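Local atomic coordinates of uncharacterized protein (PDB entry 4MJG), a protein that is of unknown function but belongs to the DUF4853 family and is probably a bacterial lipoprotein, folded round a large antiparallel beta sheet. Residues Gly42-Met47 with Thr70-Met75; Leu49-Val54 with Arg64-Thr69; Asn87-Ala92 with Ile109-Asn114; Glu156-Met161 with Pro177-Gly182. One frame throughout, in Å; residues are numbered along the deposited sequence.

Contact 1: Gly42-Met47 with Thr70-Met75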
loop_
_atom_site.group_PDB
_atom_site.type_symbol
_atom_site.label_atom_id
_atom_site.label_comp_id
_atom_site.label_asym_id
_atom_site.label_seq_id
_atom_site.Cartn_x
_atom_site.Cartn_y
_atom_site.Cartn_z
ATOM N N GLY A 42 2.768 11.884 -14.193
ATOM C CA GLY A 42 2.097 10.778 -14.851
ATOM C C GLY A 42 1.158 9.977 -13.972
ATOM O O GLY A 42 0.366 10.535 -13.207
ATOM N N GLU A 43 1.285 8.656 -14.062
ATOM C CA GLU A 43 0.223 7.745 -13.668
ATOM C C GLU A 43 0.762 6.516 -12.966
ATOM O O GLU A 43 1.940 6.178 -13.097
ATOM C CB GLU A 43 -0.553 7.315 -14.917
ATOM C CG GLU A 43 0.316 6.730 -16.032
ATOM C CD GLU A 43 -0.424 6.536 -17.350
ATOM O OE1 GLU A 43 -1.460 7.203 -17.582
ATOM O OE2 GLU A 43 0.041 5.714 -18.170
ATOM N N LEU A 44 -0.115 5.849 -12.226
ATOM C CA LEU A 44 0.210 4.579 -11.580
ATOM C C LEU A 44 -0.305 3.405 -12.408
ATOM O O LEU A 44 -1.386 3.475 -12.986
ATOM C CB LEU A 44 -0.421 4.509 -10.187
ATOM C CG LEU A 44 0.067 5.484 -9.116
ATOM C CD1 LEU A 44 -0.804 5.378 -7.877
ATOM C CD2 LEU A 44 1.521 5.222 -8.756
ATOM N N THR A 45 0.475 2.334 -12.452
ATOM C CA THR A 45 0.046 1.060 -13.028
ATOM C C THR A 45 -0.340 0.136 -11.877
ATOM O O THR A 45 0.369 0.071 -10.876
ATOM C CB THR A 45 1.186 0.411 -13.827
ATOM O OG1 THR A 45 1.655 1.332 -14.817
ATOM C CG2 THR A 45 0.717 -0.865 -14.512
ATOM N N VAL A 46 -1.455 -0.576 -12.003
ATOM C CA VAL A 46 -1.897 -1.473 -10.930
ATOM C C VAL A 46 -1.230 -2.836 -11.106
ATOM O O VAL A 46 -1.599 -3.617 -11.990
ATOM C CB VAL A 46 -3.430 -1.613 -10.887
ATOM C CG1 VAL A 46 -3.856 -2.486 -9.718
ATOM C CG2 VAL A 46 -4.080 -0.239 -10.793
HETATM N N MSE A 47 -0.246 -3.102 -10.250
HETATM C CA MSE A 47 0.595 -4.298 -10.340
HETATM C C MSE A 47 -0.047 -5.473 -9.657
HETATM O O MSE A 47 0.129 -6.613 -10.084
HETATM C CB MSE A 47 1.938 -4.037 -9.645
HETATM C CG MSE A 47 3.150 -4.352 -10.515
HETATM SE SE MSE A 47 3.309 -6.294 -10.791
HETATM C CE MSE A 47 3.994 -6.686 -8.980
ATOM N N THR A 70 0.797 -0.588 -6.540
ATOM C CA THR A 70 0.846 0.284 -7.712
ATOM C C THR A 70 2.271 0.669 -8.039
ATOM O O THR A 70 3.127 0.724 -7.157
ATOM C CB THR A 70 0.006 1.563 -7.532
ATOM O OG1 THR A 70 0.516 2.346 -6.447
ATOM C CG2 THR A 70 -1.435 1.208 -7.263
ATOM N N VAL A 71 2.512 0.945 -9.318
ATOM C CA VAL A 71 3.854 1.191 -9.825
ATOM C C VAL A 71 3.909 2.506 -10.593
ATOM O O VAL A 71 3.137 2.719 -11.525
ATOM C CB VAL A 71 4.309 0.037 -10.740
ATOM C CG1 VAL A 71 5.663 0.339 -11.367
ATOM C CG2 VAL A 71 4.390 -1.251 -9.938
ATOM N N ALA A 72 4.831 3.377 -10.188
ATOM C CA ALA A 72 5.078 4.634 -10.874
ATOM C C ALA A 72 6.427 4.551 -11.568
ATOM O O ALA A 72 7.229 3.685 -11.240
ATOM C CB ALA A 72 5.082 5.780 -9.876
ATOM N N PRO A 73 6.690 5.451 -12.526
ATOM C CA PRO A 73 8.028 5.464 -13.128
ATOM C C PRO A 73 9.108 5.859 -12.116
ATOM O O PRO A 73 8.791 6.419 -11.059
ATOM C CB PRO A 73 7.904 6.503 -14.248
ATOM C CG PRO A 73 6.437 6.583 -14.536
ATOM C CD PRO A 73 5.767 6.372 -13.212
ATOM N N SER A 74 10.367 5.570 -12.441
ATOM C CA SER A 74 11.452 5.680 -11.463
ATOM C C SER A 74 11.868 7.120 -11.182
ATOM O O SER A 74 11.620 8.024 -11.982
ATOM C CB SER A 74 12.677 4.873 -11.912
ATOM O OG SER A 74 13.600 4.723 -10.842
HETATM N N MSE A 75 12.490 7.309 -10.021
HETATM C CA MSE A 75 13.124 8.571 -9.650
HETATM C C MSE A 75 14.292 8.206 -8.775
HETATM O O MSE A 75 14.323 7.115 -8.206
HETATM C CB MSE A 75 12.117 9.514 -8.973
HETATM C CG MSE A 75 12.042 9.401 -7.452
HETATM SE SE MSE A 75 10.282 10.017 -6.811
HETATM C CE MSE A 75 10.680 11.931 -6.629
#
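L44 and T70 cross obliquely, and both methyls of the leucine meet the threonine hydroxyl. CD1 of L44 comes to 3.6 Å from T70 OG1, whereas CD2, a little further from that oxygen, also lies 3.8 Å from the methyl CB of A72. The threonine hydroxyl stands between its own backbone N and carbonyl carbon (chi1 62°), which sets OG1 within van der Waals reach of both branches of L44. An alanine in place of L44 would probably open a gap between T70 and A72 and cost the packing onto A37 of helix 34-40. These residues belong to the part of the beta hairpin of strands 44-55 and 62-73 that lies away from its turn, where T45 and V71 are an antiparallel hydrogen-bonded pair. T45 N donates to V71 O at 2.8 Å and V71 N returns the bond to T45 O at 2.8 Å, the first being the straighter (172° against 148° at the hydrogen). V46 and T70 follow as a non-hydrogen-bonded pair. Diagonally from V71, two residues beyond its partner T45, the selenomethionine M47 brings CG to 3.4 Å from V71 CG2; past CG its chain bends at the second and third torsions and its end leads away.

Contact 2: Leu49-Val54 with Arg64-Thr69. With SO4 (sulfate ion), chain C.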
loop_
_atom_site.group_PDB
_atom_site.type_symbol
_atom_site.label_atom_id
_atom_site.label_comp_id
_atom_site.label_asym_id
_atom_site.label_seq_id
_atom_site.Cartn_x
_atom_site.Cartn_y
_atom_site.Cartn_z
ATOM N N LEU A 49 -3.546 -6.791 -6.895
ATOM C CA LEU A 49 -4.826 -6.537 -6.260
ATOM C C LEU A 49 -4.715 -6.838 -4.773
ATOM O O LEU A 49 -3.892 -7.658 -4.369
ATOM C CB LEU A 49 -5.901 -7.413 -6.897
ATOM C CG LEU A 49 -6.179 -7.126 -8.369
ATOM C CD1 LEU A 49 -7.245 -8.070 -8.899
ATOM C CD2 LEU A 49 -6.602 -5.676 -8.566
ATOM N N PRO A 50 -5.555 -6.184 -3.952
ATOM C CA PRO A 50 -5.490 -6.388 -2.515
ATOM C C PRO A 50 -6.067 -7.733 -2.120
ATOM O O PRO A 50 -6.881 -8.307 -2.849
ATOM C CB PRO A 50 -6.367 -5.268 -1.971
ATOM C CG PRO A 50 -7.407 -5.099 -3.019
ATOM C CD PRO A 50 -6.693 -5.322 -4.323
ATOM N N TYR A 51 -5.648 -8.219 -0.962
ATOM C CA TYR A 51 -6.129 -9.483 -0.446
ATOM C C TYR A 51 -5.954 -9.511 1.064
ATOM O O TYR A 51 -5.196 -8.721 1.633
ATOM C CB TYR A 51 -5.389 -10.656 -1.104
ATOM C CG TYR A 51 -3.889 -10.641 -0.903
ATOM C CD1 TYR A 51 -3.063 -9.916 -1.755
ATOM C CD2 TYR A 51 -3.291 -11.355 0.138
ATOM C CE1 TYR A 51 -1.690 -9.902 -1.581
ATOM C CE2 TYR A 51 -1.919 -11.344 0.322
ATOM C CZ TYR A 51 -1.123 -10.614 -0.540
ATOM O OH TYR A 51 0.244 -10.600 -0.366
ATOM N N VAL A 52 -6.675 -10.418 1.705
ATOM C CA VAL A 52 -6.622 -10.579 3.152
ATOM C C VAL A 52 -5.924 -11.896 3.450
ATOM O O VAL A 52 -6.030 -12.847 2.671
ATOM C CB VAL A 52 -8.041 -10.580 3.745
ATOM C CG1 VAL A 52 -8.014 -10.818 5.247
ATOM C CG2 VAL A 52 -8.744 -9.270 3.424
ATOM N N GLN A 53 -5.197 -11.952 4.562
ATOM C CA GLN A 53 -4.613 -13.213 5.012
ATOM C C GLN A 53 -4.644 -13.326 6.529
ATOM O O GLN A 53 -4.713 -12.325 7.236
ATOM C CB GLN A 53 -3.189 -13.387 4.475
ATOM C CG GLN A 53 -2.197 -12.343 4.938
ATOM C CD GLN A 53 -0.790 -12.615 4.431
ATOM O OE1 GLN A 53 -0.590 -12.931 3.258
ATOM N NE2 GLN A 53 0.197 -12.472 5.311
ATOM N N VAL A 54 -4.594 -14.563 7.011
ATOM C CA VAL A 54 -4.638 -14.859 8.438
ATOM C C VAL A 54 -3.366 -14.333 9.094
ATOM O O VAL A 54 -2.331 -14.212 8.442
ATOM C CB VAL A 54 -4.762 -16.382 8.684
ATOM C CG1 VAL A 54 -4.830 -16.698 10.173
ATOM C CG2 VAL A 54 -5.988 -16.933 7.969
ATOM N N ARG A 64 -5.130 -9.722 8.385
ATOM C CA ARG A 64 -4.238 -8.687 7.907
ATOM C C ARG A 64 -4.675 -8.329 6.497
ATOM O O ARG A 64 -5.135 -9.193 5.759
ATOM C CB ARG A 64 -2.822 -9.250 7.870
ATOM C CG ARG A 64 -1.746 -8.239 7.562
ATOM C CD ARG A 64 -0.408 -8.922 7.318
ATOM N NE ARG A 64 -0.024 -9.826 8.401
ATOM C CZ ARG A 64 0.407 -9.443 9.602
ATOM N NH1 ARG A 64 0.501 -8.153 9.925
ATOM N NH2 ARG A 64 0.729 -10.363 10.503
ATOM N N VAL A 65 -4.519 -7.070 6.110
ATOM C CA VAL A 65 -4.876 -6.662 4.750
ATOM C C VAL A 65 -3.675 -6.087 3.990
ATOM O O VAL A 65 -3.091 -5.064 4.376
ATOM C CB VAL A 65 -6.097 -5.706 4.720
ATOM C CG1 VAL A 65 -5.858 -4.439 5.529
ATOM C CG2 VAL A 65 -6.473 -5.361 3.288
ATOM N N VAL A 66 -3.305 -6.789 2.920
ATOM C CA VAL A 66 -2.342 -6.301 1.948
ATOM C C VAL A 66 -3.136 -5.508 0.919
ATOM O O VAL A 66 -4.091 -6.028 0.339
ATOM C CB VAL A 66 -1.609 -7.464 1.243
ATOM C CG1 VAL A 66 -0.717 -6.947 0.124
ATOM C CG2 VAL A 66 -0.805 -8.284 2.246
ATOM N N GLY A 67 -2.752 -4.259 0.690
ATOM C CA GLY A 67 -3.500 -3.384 -0.217
ATOM C C GLY A 67 -3.104 -3.548 -1.670
ATOM O O GLY A 67 -2.382 -4.482 -2.034
ATOM N N TYR A 68 -3.586 -2.633 -2.508
ATOM C CA TYR A 68 -3.184 -2.594 -3.911
ATOM C C TYR A 68 -1.696 -2.369 -3.992
ATOM O O TYR A 68 -1.108 -1.721 -3.124
ATOM C CB TYR A 68 -3.894 -1.467 -4.657
ATOM C CG TYR A 68 -5.310 -1.794 -5.062
ATOM C CD1 TYR A 68 -5.588 -2.390 -6.289
ATOM C CD2 TYR A 68 -6.369 -1.490 -4.227
ATOM C CE1 TYR A 68 -6.883 -2.686 -6.668
ATOM C CE2 TYR A 68 -7.662 -1.782 -4.594
ATOM C CZ TYR A 68 -7.912 -2.381 -5.817
ATOM O OH TYR A 68 -9.200 -2.671 -6.173
ATOM N N THR A 69 -1.082 -2.932 -5.024
ATOM C CA THR A 69 0.303 -2.640 -5.330
ATOM C C THR A 69 0.292 -1.818 -6.608
ATOM O O THR A 69 -0.217 -2.278 -7.622
ATOM C CB THR A 69 1.110 -3.926 -5.536
ATOM O OG1 THR A 69 1.046 -4.732 -4.344
ATOM C CG2 THR A 69 2.557 -3.600 -5.857
HETATM S S SO4 C . 1.554 -7.455 13.418
HETATM O O1 SO4 C . 0.359 -6.667 13.805
HETATM O O2 SO4 C . 2.213 -6.865 12.230
HETATM O O3 SO4 C . 2.516 -7.444 14.543
HETATM O O4 SO4 C . 1.142 -8.846 13.133
#
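Y51 holds its CG between the backbone N and the carbonyl carbon (chi1 59°), and V66 has CG1 anti to the backbone N (chi1 174°), which puts V66 CG1 3.5 Å from Y51 CE1. The two side chains lie side by side, pointing the same way, and V66 CB sits over one face of the Y51 ring, 3.8 Å from its centroid, in a CH-pi contact offset toward the rim. A more central one joins P50 and Y68: P50 CD stands 3.4 Å from the Y68 ring centroid, almost on the normal, and L49 CD2 approaches the same ring obliquely. An alanine at Y68 would probably leave P50 CD and L49 CD2 without the ring they pack on and P152 O without its phenol donor. Beyond Y51, the amide of Q53 runs beside R64, its plane 80° from that of the guanidinium. R64 NH1, which also bonds to S134 O, binds sulfate O2 at 3.1 Å and R64 NH2 binds O4 at 3.1 Å; C136 N and R15 NH1 also bond to this sulfate, which probably comes from the crystallisation liquor. Four backbone hydrogen bonds, two at Y51-V66 and two at Q53-R64, flank the non-hydrogen-bonded pair V52-V65, the alternation expected of an antiparallel beta hairpin.

Contact 3: Asn87-Ala92 with Ile109-Asn114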
loop_
_atom_site.group_PDB
_atom_site.type_symbol
_atom_site.label_atom_id
_atom_site.label_comp_id
_atom_site.label_asym_id
_atom_site.label_seq_id
_atom_site.Cartn_x
_atom_site.Cartn_y
_atom_site.Cartn_z
ATOM N N ASN A 87 6.178 14.711 2.311
ATOM C CA ASN A 87 4.756 14.480 2.077
ATOM C C ASN A 87 4.177 13.476 3.085
ATOM O O ASN A 87 3.181 12.802 2.813
ATOM C CB ASN A 87 4.559 13.989 0.637
ATOM C CG ASN A 87 3.289 14.523 -0.000
ATOM O OD1 ASN A 87 2.227 14.545 0.620
ATOM N ND2 ASN A 87 3.392 14.953 -1.252
ATOM N N LYS A 88 4.802 13.396 4.256
ATOM C CA LYS A 88 4.436 12.410 5.273
ATOM C C LYS A 88 3.045 12.688 5.852
ATOM O O LYS A 88 2.774 13.812 6.263
ATOM C CB LYS A 88 5.484 12.430 6.391
ATOM C CG LYS A 88 5.222 11.479 7.548
ATOM C CD LYS A 88 6.416 11.418 8.493
ATOM C CE LYS A 88 6.502 12.629 9.412
ATOM N NZ LYS A 88 5.447 12.620 10.463
ATOM N N PRO A 89 2.163 11.668 5.889
ATOM C CA PRO A 89 0.814 11.825 6.444
ATOM C C PRO A 89 0.786 11.760 7.968
ATOM O O PRO A 89 1.699 11.205 8.581
ATOM C CB PRO A 89 0.057 10.634 5.856
ATOM C CG PRO A 89 1.098 9.581 5.716
ATOM C CD PRO A 89 2.391 10.294 5.406
ATOM N N ASP A 90 -0.275 12.308 8.559
ATOM C CA ASP A 90 -0.401 12.418 10.018
ATOM C C ASP A 90 -0.418 11.072 10.731
ATOM O O ASP A 90 0.148 10.941 11.815
ATOM C CB ASP A 90 -1.663 13.207 10.395
ATOM C CG ASP A 90 -1.534 14.698 10.119
ATOM O OD1 ASP A 90 -0.423 15.167 9.784
ATOM O OD2 ASP A 90 -2.553 15.409 10.244
ATOM N N TRP A 91 -1.061 10.077 10.126
ATOM C CA TRP A 91 -1.152 8.740 10.732
ATOM C C TRP A 91 0.191 7.995 10.828
ATOM O O TRP A 91 0.269 6.952 11.497
ATOM C CB TRP A 91 -2.181 7.866 9.991
ATOM C CG TRP A 91 -1.953 7.735 8.507
ATOM C CD1 TRP A 91 -2.585 8.433 7.518
ATOM C CD2 TRP A 91 -1.035 6.849 7.848
ATOM N NE1 TRP A 91 -2.115 8.042 6.288
ATOM C CE2 TRP A 91 -1.166 7.070 6.462
ATOM C CE3 TRP A 91 -0.114 5.894 8.296
ATOM C CZ2 TRP A 91 -0.407 6.375 5.519
ATOM C CZ3 TRP A 91 0.637 5.200 7.356
ATOM C CH2 TRP A 91 0.485 5.446 5.983
ATOM N N ALA A 92 1.228 8.517 10.162
ATOM C CA ALA A 92 2.546 7.876 10.130
ATOM C C ALA A 92 3.407 8.291 11.317
ATOM O O ALA A 92 3.896 9.419 11.366
ATOM C CB ALA A 92 3.263 8.210 8.829
ATOM N N ILE A 109 11.539 2.233 1.451
ATOM C CA ILE A 109 11.212 3.191 2.499
ATOM C C ILE A 109 9.859 2.771 3.061
ATOM O O ILE A 109 8.914 2.529 2.303
ATOM C CB ILE A 109 11.124 4.633 1.975
ATOM C CG1 ILE A 109 12.464 5.054 1.369
ATOM C CG2 ILE A 109 10.736 5.591 3.100
ATOM C CD1 ILE A 109 12.404 6.357 0.606
ATOM N N GLN A 110 9.777 2.679 4.384
ATOM C CA GLN A 110 8.566 2.241 5.047
ATOM C C GLN A 110 7.932 3.394 5.805
ATOM O O GLN A 110 8.630 4.232 6.379
ATOM C CB GLN A 110 8.873 1.108 6.026
ATOM C CG GLN A 110 9.392 -0.163 5.378
ATOM C CD GLN A 110 10.869 -0.099 5.077
ATOM O OE1 GLN A 110 11.683 0.173 5.969
ATOM N NE2 GLN A 110 11.230 -0.356 3.817
ATOM N N LEU A 111 6.604 3.406 5.816
ATOM C CA LEU A 111 5.820 4.369 6.573
ATOM C C LEU A 111 5.054 3.578 7.626
ATOM O O LEU A 111 4.188 2.770 7.282
ATOM C CB LEU A 111 4.862 5.092 5.629
ATOM C CG LEU A 111 4.859 6.616 5.636
ATOM C CD1 LEU A 111 6.258 7.175 5.430
ATOM C CD2 LEU A 111 3.919 7.118 4.553
ATOM N N ILE A 112 5.400 3.772 8.898
ATOM C CA ILE A 112 4.849 2.954 9.982
ATOM C C ILE A 112 3.677 3.661 10.652
ATOM O O ILE A 112 3.815 4.795 11.107
ATOM C CB ILE A 112 5.917 2.630 11.058
ATOM C CG1 ILE A 112 7.208 2.087 10.423
ATOM C CG2 ILE A 112 5.377 1.634 12.077
ATOM C CD1 ILE A 112 7.030 0.817 9.615
ATOM N N ASP A 113 2.530 2.985 10.717
ATOM C CA ASP A 113 1.345 3.535 11.390
ATOM C C ASP A 113 1.332 3.156 12.870
ATOM O O ASP A 113 2.124 2.322 13.322
ATOM C CB ASP A 113 0.040 3.093 10.699
ATOM C CG ASP A 113 -0.166 1.578 10.710
ATOM O OD1 ASP A 113 0.083 0.940 11.754
ATOM O OD2 ASP A 113 -0.595 1.021 9.671
ATOM N N ASN A 114 0.422 3.773 13.616
ATOM C CA ASN A 114 0.346 3.583 15.074
ATOM C C ASN A 114 -0.067 2.171 15.510
ATOM O O ASN A 114 0.011 1.844 16.694
ATOM C CB ASN A 114 -0.561 4.643 15.731
ATOM C CG ASN A 114 -1.770 5.003 14.880
ATOM O OD1 ASN A 114 -1.667 5.144 13.654
ATOM N ND2 ASN A 114 -2.919 5.171 15.527
#
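A92 and W91 meet I112 and D113 through backbone CA-H...O contacts, A92 CA lying 3.5 Å from I112 O and D113 CA 3.6 Å from W91 O, with no conventional hydrogen bond between the segments. A type I beta turn from P89 to A92, closed by the bond from A92 N to P89 O, folds the first segment so that P89, W91 and A92 bunch together against the strand. L111 points into this group. Its CD2 meets P89 tip to tip, 3.6 Å from P89 CD, and also approaches CH2 of W91, whose side chain crosses the leucine at about a right angle. CG of L111 packs 3.9 Å from A92 CB. The indole is covered within its own turn: P89 CG stands 3.3 Å above the ring plane, offset toward the rim, and A92 CB lies over the same face, further off. CE3 of W91 lies 3.7 Å from D113 CB, the ring and carboxylate planes 56° apart. The carboxylate itself is engaged beyond the contact, since D113 OD1 accepts from the backbone N of Y115, an Asx turn, and from that of G117. A glycerol, probably from the crystallisation liquor, lies about 4 Å from the side chain of D113, and W91 also rests on V119 of strand 118-123. The arrangement is that of a helix-to-strand connection: the 87-92 segment takes the chain from helix 77-86, through the turn, into edge strand 92-97, which then runs antiparallel to strand 107-113.

Contact 4: Glu156-Met161 with Pro177-Gly182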
loop_
_atom_site.group_PDB
_atom_site.type_symbol
_atom_site.label_atom_id
_atom_site.label_comp_id
_atom_site.label_asym_id
_atom_site.label_seq_id
_atom_site.Cartn_x
_atom_site.Cartn_y
_atom_site.Cartn_z
ATOM N N GLU A 156 -12.907 3.024 -5.320
ATOM C CA GLU A 156 -13.047 3.395 -3.911
ATOM C C GLU A 156 -11.705 3.574 -3.212
ATOM O O GLU A 156 -11.573 4.431 -2.338
ATOM C CB GLU A 156 -13.864 2.335 -3.167
ATOM C CG GLU A 156 -15.308 2.228 -3.638
ATOM C CD GLU A 156 -15.953 0.896 -3.300
ATOM O OE1 GLU A 156 -15.406 0.147 -2.462
ATOM O OE2 GLU A 156 -17.017 0.600 -3.880
ATOM N N ALA A 157 -10.722 2.763 -3.590
ATOM C CA ALA A 157 -9.389 2.831 -2.988
ATOM C C ALA A 157 -8.639 4.114 -3.355
ATOM O O ALA A 157 -7.829 4.605 -2.574
ATOM C CB ALA A 157 -8.572 1.613 -3.386
ATOM N N PHE A 158 -8.923 4.657 -4.536
ATOM C CA PHE A 158 -8.248 5.855 -5.039
ATOM C C PHE A 158 -9.285 6.891 -5.486
ATOM O O PHE A 158 -9.451 7.122 -6.686
ATOM C CB PHE A 158 -7.330 5.481 -6.214
ATOM C CG PHE A 158 -6.250 4.496 -5.858
ATOM C CD1 PHE A 158 -6.501 3.130 -5.879
ATOM C CD2 PHE A 158 -4.982 4.933 -5.509
ATOM C CE1 PHE A 158 -5.508 2.217 -5.553
ATOM C CE2 PHE A 158 -3.983 4.020 -5.185
ATOM C CZ PHE A 158 -4.247 2.662 -5.205
ATOM N N PRO A 159 -9.980 7.523 -4.518
ATOM C CA PRO A 159 -11.152 8.377 -4.770
ATOM C C PRO A 159 -10.986 9.418 -5.882
ATOM O O PRO A 159 -11.864 9.551 -6.735
ATOM C CB PRO A 159 -11.367 9.080 -3.428
ATOM C CG PRO A 159 -10.810 8.147 -2.419
ATOM C CD PRO A 159 -9.650 7.462 -3.081
ATOM N N GLY A 160 -9.871 10.143 -5.879
ATOM C CA GLY A 160 -9.649 11.218 -6.852
ATOM C C GLY A 160 -9.236 10.763 -8.243
ATOM O O GLY A 160 -9.038 11.591 -9.138
HETATM N N MSE A 161 -9.116 9.451 -8.433
HETATM C CA MSE A 161 -8.552 8.887 -9.653
HETATM C C MSE A 161 -9.576 8.072 -10.382
HETATM O O MSE A 161 -10.582 7.660 -9.797
HETATM C CB MSE A 161 -7.400 7.981 -9.238
HETATM C CG MSE A 161 -6.466 8.665 -8.244
HETATM SE SE MSE A 161 -4.757 9.018 -9.140
HETATM C CE MSE A 161 -3.798 7.429 -8.511
ATOM N N PRO A 177 -3.820 -2.143 -16.544
ATOM C CA PRO A 177 -4.691 -1.108 -16.017
ATOM C C PRO A 177 -3.903 0.017 -15.360
ATOM O O PRO A 177 -2.963 -0.243 -14.604
ATOM C CB PRO A 177 -5.528 -1.856 -14.987
ATOM C CG PRO A 177 -4.656 -2.964 -14.523
ATOM C CD PRO A 177 -3.794 -3.340 -15.686
ATOM N N THR A 178 -4.297 1.254 -15.644
ATOM C CA THR A 178 -3.608 2.423 -15.120
ATOM C C THR A 178 -4.576 3.349 -14.396
ATOM O O THR A 178 -5.779 3.329 -14.653
ATOM C CB THR A 178 -2.928 3.217 -16.253
ATOM O OG1 THR A 178 -3.918 3.652 -17.189
ATOM C CG2 THR A 178 -1.901 2.357 -16.972
ATOM N N LEU A 179 -4.033 4.163 -13.498
ATOM C CA LEU A 179 -4.812 5.154 -12.769
ATOM C C LEU A 179 -4.341 6.552 -13.135
ATOM O O LEU A 179 -3.144 6.838 -13.095
ATOM C CB LEU A 179 -4.653 4.950 -11.265
ATOM C CG LEU A 179 -5.089 3.594 -10.719
ATOM C CD1 LEU A 179 -4.725 3.470 -9.249
ATOM C CD2 LEU A 179 -6.583 3.392 -10.916
ATOM N N THR A 180 -5.284 7.416 -13.496
ATOM C CA THR A 180 -4.976 8.813 -13.795
ATOM C C THR A 180 -5.958 9.735 -13.078
ATOM O O THR A 180 -7.132 9.389 -12.886
ATOM C CB THR A 180 -4.979 9.086 -15.314
ATOM O OG1 THR A 180 -6.011 8.315 -15.945
ATOM C CG2 THR A 180 -3.637 8.714 -15.924
ATOM N N THR A 181 -5.464 10.909 -12.696
ATOM C CA THR A 181 -6.211 11.848 -11.856
ATOM C C THR A 181 -7.475 12.373 -12.547
ATOM O O THR A 181 -7.509 12.518 -13.770
ATOM C CB THR A 181 -5.325 13.043 -11.443
ATOM O OG1 THR A 181 -4.811 13.685 -12.615
ATOM C CG2 THR A 181 -4.160 12.579 -10.564
ATOM N N GLY A 182 -8.507 12.650 -11.750
ATOM C CA GLY A 182 -9.797 13.110 -12.263
ATOM C C GLY A 182 -10.795 11.973 -12.371
ATOM O O GLY A 182 -10.409 10.823 -12.587
#
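L179 lays its CD1 methyl over the centre of the F158 ring, 3.7 Å above the plane, in a CH-pi contact only 8° off the ring normal. The two side chains cross at about a right angle; CD1 of L179 meets the ring face, while its CB is met by M161. M161, a selenomethionine, bends at its second and third torsions, which place SE and CE. CE of M161 lies 3.8 Å from L179 CB, and SE passes 3.9 Å from T181 CG2, with M161 crossing L179 at about a right angle as well. Backbone geometry brings these groups together. A type I beta turn from F158 to M161, closed by M161 N bonding to F158 O, lifts G160 O toward the other segment, where it accepts from G182 N at 2.9 Å; G182 itself is poorly ordered. M161 and T181 pair as antiparallel non-hydrogen-bonded neighbours, their CA atoms 4.4 Å apart, and their side chains diverge. The turn leads from helix 154-157 into edge strand 161-166, beside strand 176-181; F158 reaches on to T70 of strand 62-73 and S30 of helix 26-31, while M161 packs on L44 and L179 on V46, both of strand 44-55.

How the contacts relate
Contacts 1 and 2 are successive parts of one hairpin, contact 2 nested inside the loop that contact 1 closes, and M47 N probably bonds to T69 O (2.8 Å) where they join. Contact 4 continues the sheet to strand 176-181 and the start of the outermost strand 161-166: L44 O and L179 N are 2.8 Å apart, a probable hydrogen bond, and F158 CE1 lies 4.0 Å from Y68 CD2 of contact 2. Contact 3 belongs to the far end of the same sheet; its nearest atoms are about 9 Å from contact 1, 8 Å from contact 2 and 11 Å from contact 4. No active site is known, and the sulfate bound by R64 belongs to contact 2.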